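Local coordinates for xylulose kinase (PDB 2ITM), which phosphorylates D-xylulose to D-xylulose 5-phosphate at the expense of ATP, as a homodimeric sugar kinase of the FGGY family, at residues D193-R196 / D197-P200. Sequence-based numbering, arbitrary orientation.
With SO4 (sulfate ion), chain D.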
loop_
_atom_site.group_PDB
_atom_site.type_symbol
_atom_site.label_atom_id
_atom_site.label_comp_id
_atom_site.label_asym_id
_atom_site.label_seq_id
_atom_site.Cartn_x
_atom_site.Cartn_y
_atom_site.Cartn_z
ATOM N N ASP A 193 -11.105 27.588 36.141
ATOM C CA ASP A 193 -10.624 28.558 37.112
ATOM C C ASP A 193 -10.254 29.878 36.458
ATOM O O ASP A 193 -9.176 30.415 36.666
ATOM C CB ASP A 193 -9.427 28.005 37.857
ATOM C CG ASP A 193 -9.507 28.245 39.334
ATOM O OD1 ASP A 193 -9.699 29.402 39.741
ATOM O OD2 ASP A 193 -9.404 27.327 40.167
ATOM N N LEU A 194 -11.165 30.385 35.654
ATOM C CA LEU A 194 -10.980 31.668 35.032
ATOM C C LEU A 194 -12.228 32.466 35.287
ATOM O O LEU A 194 -13.214 31.940 35.765
ATOM C CB LEU A 194 -10.732 31.498 33.545
ATOM C CG LEU A 194 -9.441 30.760 33.218
ATOM C CD1 LEU A 194 -9.302 30.461 31.753
ATOM C CD2 LEU A 194 -8.244 31.504 33.732
ATOM N N SER A 195 -12.168 33.749 34.985
ATOM C CA SER A 195 -13.329 34.580 35.060
ATOM C C SER A 195 -13.393 35.496 33.847
ATOM O O SER A 195 -12.442 35.610 33.097
ATOM C CB SER A 195 -13.328 35.407 36.325
ATOM O OG SER A 195 -12.356 36.421 36.258
ATOM N N ARG A 196 -14.538 36.146 33.687
ATOM C CA ARG A 196 -14.782 37.072 32.591
ATOM C C ARG A 196 -13.746 38.182 32.547
ATOM O O ARG A 196 -13.452 38.718 31.495
ATOM C CB ARG A 196 -16.186 37.666 32.717
ATOM C CG ARG A 196 -17.266 36.649 32.975
ATOM C CD ARG A 196 -18.655 37.224 33.123
ATOM N NE ARG A 196 -19.089 37.902 31.914
ATOM C CZ ARG A 196 -19.941 37.400 31.044
ATOM N NH1 ARG A 196 -20.475 36.209 31.240
ATOM N NH2 ARG A 196 -20.269 38.095 29.978
ATOM N N ASP A 197 -13.202 38.508 33.710
ATOM C CA ASP A 197 -12.169 39.519 33.844
ATOM C C ASP A 197 -10.898 39.126 33.108
ATOM O O ASP A 197 -10.080 39.971 32.781
ATOM C CB ASP A 197 -11.845 39.742 35.325
ATOM C CG ASP A 197 -13.088 39.917 36.178
ATOM O OD1 ASP A 197 -13.595 41.050 36.262
ATOM O OD2 ASP A 197 -13.626 38.984 36.801
ATOM N N GLN A 198 -10.741 37.836 32.860
ATOM C CA GLN A 198 -9.586 37.354 32.123
ATOM C C GLN A 198 -9.842 37.186 30.628
ATOM O O GLN A 198 -8.960 36.791 29.899
ATOM C CB GLN A 198 -9.039 36.069 32.742
ATOM C CG GLN A 198 -8.240 36.286 33.993
ATOM C CD GLN A 198 -8.337 35.134 34.937
ATOM O OE1 GLN A 198 -9.421 34.665 35.237
ATOM N NE2 GLN A 198 -7.204 34.670 35.409
ATOM N N MET A 199 -11.052 37.504 30.192
ATOM C CA MET A 199 -11.410 37.508 28.780
ATOM C C MET A 199 -11.478 38.918 28.189
ATOM O O MET A 199 -11.791 39.865 28.889
ATOM C CB MET A 199 -12.762 36.843 28.570
ATOM C CG MET A 199 -12.917 35.473 29.167
ATOM S SD MET A 199 -12.092 34.192 28.235
ATOM C CE MET A 199 -10.716 33.908 29.295
ATOM N N PRO A 200 -11.221 39.034 26.891
ATOM C CA PRO A 200 -11.524 40.251 26.149
ATOM C C PRO A 200 -13.016 40.542 26.102
ATOM O O PRO A 200 -13.821 39.657 26.299
ATOM C CB PRO A 200 -11.005 39.929 24.747
ATOM C CG PRO A 200 -11.167 38.500 24.627
ATOM C CD PRO A 200 -10.872 37.939 25.978
HETATM S S SO4 D . -19.455 41.733 30.522
HETATM O O1 SO4 D . -20.132 42.331 29.381
HETATM O O2 SO4 D . -18.842 40.469 30.126
HETATM O O3 SO4 D . -18.430 42.648 31.007
HETATM O O4 SO4 D . -20.441 41.503 31.573
HETATM O O HOH W 1 -7.575 32.423 37.383
#
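The loop from helix 186-190 to strand 201-203 in the N-terminal FGGY domain contains a short 3-10 turn, and Ser-195, just ahead of the turn, and Gln-198, its last residue, bond to each other across it. Just before it, Asp-193, at positive phi, is the C-prime residue of the Schellman motif ending that helix. Two successive backbone bonds define the turn: Gln-198 N to Ser-195 O (2.8 Å) and Met-199 N to Arg-196 O (3.0 Å).

Glutamine suits position 198 because its amide offers an acceptor and a donor at once. The side chain of Gln-198 bends at chi2 (149°), and Gln-198 OE1 accepts from Ser-195 N at 2.9 Å, with the donor almost in line with the C=O bond. NE2 binds a water, which in turn donates to Asp-193 O, and also reaches Ile-146 O. The amide lies across Leu-194, whose CD2 is 3.7 Å from Gln-198 OE1. Replacing Gln-198 by an alanine is likely to leave Ser-195 N without this acceptor and break the link to the water and Ile-146 O, so that the chain before the turn could shift.

Serine is short enough to work within the turn: with chi1 at 72°, Ser-195 OG sits between its own backbone N and carbonyl carbon and donates to the anti lone pair of Asp-197 OD2 (2.9 Å). The buried residues are apolar: Leu-194 and Met-199 meet loosely and both pack on Leu-189 and Trp-176.

Arginine suits the exposed position 196, where its long chain, bent at chi3, lets Arg-196 NH2 form a salt bridge with Asp-183. It also holds a sulfate, probably from the crystallisation liquor: a single oxygen, O2, lies in the guanidinium plane at its edge and takes hydrogen bonds from Arg-196 NE (3.1 Å) and Arg-196 NH2 (2.8 Å).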